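Local coordinates for 3-dehydroquinate dehydratase (Aquifex aeolicus, PDB 2EGZ), which catalyses the cis-dehydration of 3-dehydroquinate to 3-dehydroshikimate, the third step of the chorismate pathway, through a Schiff-base intermediate, at residues Tyr41-Glu44 / Lys45-Val49; Leu96-Lys99 / Leu100-Thr104. All coordinates share one frame; numbering follows the deposited sequence.

Contacts 1 and 2 are each a turn-to-turn contact within a single helix of the type I dehydroquinase TIM barrel, 41-49 in helix 39-51 and 96-104 in helix 94-107. Their centres lie 21 Å apart and their nearest atoms about 11 Å, so they do not touch; helix 73-80 packs against side chains of both. Contact 1 comes close to the predicted substrate site, the side chain of L46 being about 3 Å from that of L29. Contact 2 is more remote: the L97 side chain is about 11 Å from that of the Schiff-base lysine K142, and L96 equally far from the substrate-binding R61.

Contact 1: residues Tyr41-Glu44 / Lys45-Val49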
loop_
_atom_site.group_PDB
_atom_site.type_symbol
_atom_site.label_atom_id
_atom_site.label_comp_id
_atom_site.label_asym_id
_atom_site.label_seq_id
_atom_site.Cartn_x
_atom_site.Cartn_y
_atom_site.Cartn_z
ATOM N N TYR B 41 -0.559 23.743 -17.077
ATOM C CA TYR B 41 -1.853 23.206 -17.465
ATOM C C TYR B 41 -2.719 22.982 -16.231
ATOM O O TYR B 41 -3.886 23.365 -16.206
ATOM C CB TYR B 41 -1.679 21.879 -18.203
ATOM C CG TYR B 41 -2.954 21.340 -18.817
ATOM C CD1 TYR B 41 -3.518 21.942 -19.944
ATOM C CD2 TYR B 41 -3.588 20.218 -18.283
ATOM C CE1 TYR B 41 -4.679 21.434 -20.528
ATOM C CE2 TYR B 41 -4.750 19.704 -18.857
ATOM C CZ TYR B 41 -5.288 20.315 -19.980
ATOM O OH TYR B 41 -6.426 19.796 -20.555
ATOM N N VAL B 42 -2.141 22.366 -15.204
ATOM C CA VAL B 42 -2.890 22.089 -13.984
ATOM C C VAL B 42 -3.171 23.368 -13.202
ATOM O O VAL B 42 -4.256 23.533 -12.648
ATOM C CB VAL B 42 -2.144 21.083 -13.082
ATOM C CG1 VAL B 42 -3.032 20.692 -11.908
ATOM C CG2 VAL B 42 -1.776 19.841 -13.890
ATOM N N LYS B 43 -2.201 24.275 -13.167
ATOM C CA LYS B 43 -2.387 25.536 -12.464
ATOM C C LYS B 43 -3.582 26.293 -13.043
ATOM O O LYS B 43 -4.459 26.740 -12.301
ATOM C CB LYS B 43 -1.123 26.395 -12.565
ATOM C CG LYS B 43 -1.248 27.761 -11.909
ATOM C CD LYS B 43 0.083 28.498 -11.891
ATOM C CE LYS B 43 -0.083 29.938 -11.431
ATOM N NZ LYS B 43 -0.863 30.747 -12.419
ATOM N N GLU B 44 -3.625 26.422 -14.368
ATOM C CA GLU B 44 -4.722 27.129 -15.030
ATOM C C GLU B 44 -6.071 26.474 -14.752
ATOM O O GLU B 44 -7.101 27.155 -14.676
ATOM C CB GLU B 44 -4.486 27.194 -16.546
ATOM C CG GLU B 44 -3.145 27.797 -16.940
ATOM C CD GLU B 44 -3.114 28.282 -18.382
ATOM O OE1 GLU B 44 -3.616 27.563 -19.274
ATOM O OE2 GLU B 44 -2.575 29.385 -18.624
ATOM N N LYS B 45 -6.072 25.151 -14.611
ATOM C CA LYS B 45 -7.304 24.426 -14.326
ATOM C C LYS B 45 -7.787 24.786 -12.921
ATOM O O LYS B 45 -8.973 25.036 -12.717
ATOM C CB LYS B 45 -7.075 22.919 -14.439
ATOM C CG LYS B 45 -6.852 22.431 -15.864
ATOM C CD LYS B 45 -8.142 22.476 -16.660
ATOM C CE LYS B 45 -7.949 21.976 -18.086
ATOM N NZ LYS B 45 -7.099 22.888 -18.897
ATOM N N LEU B 46 -6.866 24.817 -11.962
ATOM C CA LEU B 46 -7.211 25.179 -10.583
ATOM C C LEU B 46 -7.746 26.607 -10.553
ATOM O O LEU B 46 -8.727 26.907 -9.867
ATOM C CB LEU B 46 -5.985 25.100 -9.672
ATOM C CG LEU B 46 -5.387 23.733 -9.337
ATOM C CD1 LEU B 46 -4.099 23.926 -8.553
ATOM C CD2 LEU B 46 -6.387 22.917 -8.526
ATOM N N GLU B 47 -7.089 27.490 -11.298
ATOM C CA GLU B 47 -7.496 28.886 -11.353
ATOM C C GLU B 47 -8.857 29.054 -12.019
ATOM O O GLU B 47 -9.632 29.929 -11.636
ATOM C CB GLU B 47 -6.448 29.714 -12.100
ATOM C CG GLU B 47 -5.069 29.634 -11.471
ATOM C CD GLU B 47 -4.037 30.488 -12.182
ATOM O OE1 GLU B 47 -3.992 30.462 -13.428
ATOM O OE2 GLU B 47 -3.261 31.177 -11.490
ATOM N N GLU B 48 -9.150 28.219 -13.014
ATOM C CA GLU B 48 -10.427 28.315 -13.705
ATOM C C GLU B 48 -11.568 27.924 -12.764
ATOM O O GLU B 48 -12.662 28.481 -12.827
ATOM C CB GLU B 48 -10.441 27.411 -14.944
ATOM C CG GLU B 48 -11.440 27.857 -16.004
ATOM C CD GLU B 48 -11.567 26.879 -17.158
ATOM O OE1 GLU B 48 -10.544 26.291 -17.564
ATOM O OE2 GLU B 48 -12.694 26.712 -17.670
ATOM N N VAL B 49 -11.315 26.955 -11.893
ATOM C CA VAL B 49 -12.335 26.529 -10.945
ATOM C C VAL B 49 -12.609 27.676 -9.989
ATOM O O VAL B 49 -13.759 28.006 -9.704
ATOM C CB VAL B 49 -11.873 25.309 -10.135
ATOM C CG1 VAL B 49 -12.927 24.937 -9.113
ATOM C CG2 VAL B 49 -11.614 24.150 -11.077
#
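The first torsion of Y41 (chi1 -172°) sets CG opposite the backbone N, beside the carbonyl carbon, while K45, one turn on, sends CG to the side of its backbone N (chi1 -70°) and folds at chi2 and chi4; the two side chains therefore meet, with the ammonium over the phenol. K45 NZ stands 3.6 Å from the centroid of the Y41 ring, 30° off the ring normal, a cation-pi contact made over the face. It leans toward the hydroxyl side, CE1 and CZ of Y41 both lying 3.3 Å from NZ of K45. The Y41 hydroxyl is itself hydrogen-bonded to the D9 carboxylate, which helps to fix the ring. A long flexible lysine suits this place, since its first methylenes pass close to the backbone, K45 CG lying 3.1 Å from Y41 O, before the charge reaches the ring.

On another side of the helix K43 and E47 form an i to i+4 salt bridge, NZ of K43 to OE2 of E47 at 2.6 Å. The lysine approaches from well out of the carboxylate plane. Opposite charges one turn apart pair readily on a partly exposed helix face. Beneath both pairs the backbone bonds follow the alpha-helical pattern, for example L46 N to V42 O at 3.0 Å and E48 N to E44 O at 2.8 Å.

Helix 39-51, which links strands 26-30 and 55-59 in a beta-alpha-beta unit of the TIM barrel, presents V42, L46 and V49 as its apolar side. V42 and L46 meet L80 of helix 73-80, whereas L46 and V49 reach L29 of strand 26-30. F12 of helix 12-22 touches K45, E48 and V49, and the E48 carboxylate is hydrogen-bonded to S13 of that same helix.

Contact 2: residues Leu96-Lys99 / Leu100-Thr104; sequences LLVK and LYNIT
L96 O accepts the amide of L100 at 2.8 Å, and the i to i+4 series of helical bonds continues through Y101, N102 and I103 with N-H...O angles of 146° to 166°. Of the first pair L100 is buried and L96 partly exposed; CD1 of L100 lies 4.1 Å from CB of L96 and also rests against the L96 carbonyl oxygen. Along a neighbouring face K99 and I103 extend next to each other. I103 CG1 falls next to its backbone N (chi1 -65°), which carries CD1 back over the preceding turn to within 4.0 Å of K99 CG. The lysine suits this edge because its CG packs on the I103 methyl while the ammonium, turned by the bend at chi4, forms a salt bridge with E78 of helix 73-80. N102 and V98 likewise lie alongside each other on the exposed side, N102 ND2 being 3.6 Å from V98 CG1.

Helix 94-107 lies in the beta-alpha-beta crossover connecting strands 86-90 and 110-117. L96, L97 and L100 pack on I89 of the first strand, L100, Y101 and T104 on L111 of the second, and F77 of helix 73-80 meets L100.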
loop_
_atom_site.group_PDB
_atom_site.type_symbol
_atom_site.label_atom_id
_atom_site.label_comp_id
_atom_site.label_asym_id
_atom_site.label_seq_id
_atom_site.Cartn_x
_atom_site.Cartn_y
_atom_site.Cartn_z
ATOM N N LEU B 96 5.536 11.802 1.509
ATOM C CA LEU B 96 5.056 13.136 1.148
ATOM C C LEU B 96 4.179 13.785 2.215
ATOM O O LEU B 96 3.918 14.985 2.158
ATOM C CB LEU B 96 4.274 13.066 -0.167
ATOM C CG LEU B 96 5.043 12.577 -1.396
ATOM C CD1 LEU B 96 4.090 12.361 -2.554
ATOM C CD2 LEU B 96 6.113 13.593 -1.766
ATOM N N LEU B 97 3.743 12.998 3.195
ATOM C CA LEU B 97 2.865 13.498 4.252
ATOM C C LEU B 97 3.351 14.725 5.026
ATOM O O LEU B 97 2.692 15.771 5.015
ATOM C CB LEU B 97 2.539 12.367 5.238
ATOM C CG LEU B 97 1.819 11.129 4.684
ATOM C CD1 LEU B 97 1.590 10.133 5.807
ATOM C CD2 LEU B 97 0.490 11.526 4.050
ATOM N N VAL B 98 4.487 14.606 5.709
ATOM C CA VAL B 98 5.013 15.728 6.488
ATOM C C VAL B 98 5.230 16.945 5.596
ATOM O O VAL B 98 4.904 18.071 5.968
ATOM C CB VAL B 98 6.353 15.361 7.170
ATOM C CG1 VAL B 98 6.893 16.557 7.941
ATOM C CG2 VAL B 98 6.153 14.174 8.100
ATOM N N LYS B 99 5.779 16.694 4.416
ATOM C CA LYS B 99 6.061 17.727 3.430
ATOM C C LYS B 99 4.797 18.480 2.998
ATOM O O LYS B 99 4.755 19.711 3.035
ATOM C CB LYS B 99 6.739 17.077 2.221
ATOM C CG LYS B 99 6.997 17.991 1.043
ATOM C CD LYS B 99 7.747 17.236 -0.049
ATOM C CE LYS B 99 7.820 18.033 -1.338
ATOM N NZ LYS B 99 8.438 19.366 -1.133
ATOM N N LEU B 100 3.767 17.740 2.595
ATOM C CA LEU B 100 2.515 18.352 2.159
ATOM C C LEU B 100 1.771 19.036 3.301
ATOM O O LEU B 100 1.018 19.987 3.078
ATOM C CB LEU B 100 1.617 17.305 1.491
ATOM C CG LEU B 100 1.762 17.130 -0.028
ATOM C CD1 LEU B 100 3.228 17.071 -0.419
ATOM C CD2 LEU B 100 1.046 15.864 -0.466
ATOM N N TYR B 101 1.971 18.556 4.523
ATOM C CA TYR B 101 1.322 19.174 5.670
ATOM C C TYR B 101 1.924 20.560 5.898
ATOM O O TYR B 101 1.203 21.537 6.109
ATOM C CB TYR B 101 1.512 18.334 6.933
ATOM C CG TYR B 101 1.101 19.074 8.185
ATOM C CD1 TYR B 101 -0.245 19.274 8.492
ATOM C CD2 TYR B 101 2.060 19.632 9.033
ATOM C CE1 TYR B 101 -0.628 20.013 9.609
ATOM C CE2 TYR B 101 1.688 20.374 10.152
ATOM C CZ TYR B 101 0.345 20.561 10.432
ATOM O OH TYR B 101 -0.030 21.301 11.529
ATOM N N ASN B 102 3.249 20.636 5.859
ATOM C CA ASN B 102 3.936 21.908 6.066
ATOM C C ASN B 102 3.554 22.918 4.993
ATOM O O ASN B 102 3.298 24.082 5.293
ATOM C CB ASN B 102 5.459 21.710 6.070
ATOM C CG ASN B 102 5.949 20.952 7.293
ATOM O OD1 ASN B 102 5.456 21.161 8.402
ATOM N ND2 ASN B 102 6.937 20.083 7.099
ATOM N N ILE B 103 3.508 22.461 3.746
ATOM C CA ILE B 103 3.159 23.321 2.619
ATOM C C ILE B 103 1.741 23.868 2.749
ATOM O O ILE B 103 1.524 25.073 2.657
ATOM C CB ILE B 103 3.270 22.555 1.282
ATOM C CG1 ILE B 103 4.729 22.160 1.028
ATOM C CG2 ILE B 103 2.746 23.417 0.138
ATOM C CD1 ILE B 103 4.925 21.230 -0.147
ATOM N N THR B 104 0.776 22.979 2.966
ATOM C CA THR B 104 -0.617 23.402 3.097
ATOM C C THR B 104 -0.833 24.277 4.323
ATOM O O THR B 104 -1.506 25.305 4.248
ATOM C CB THR B 104 -1.574 22.193 3.174
ATOM O OG1 THR B 104 -1.184 21.335 4.253
ATOM C CG2 THR B 104 -1.546 21.412 1.868
#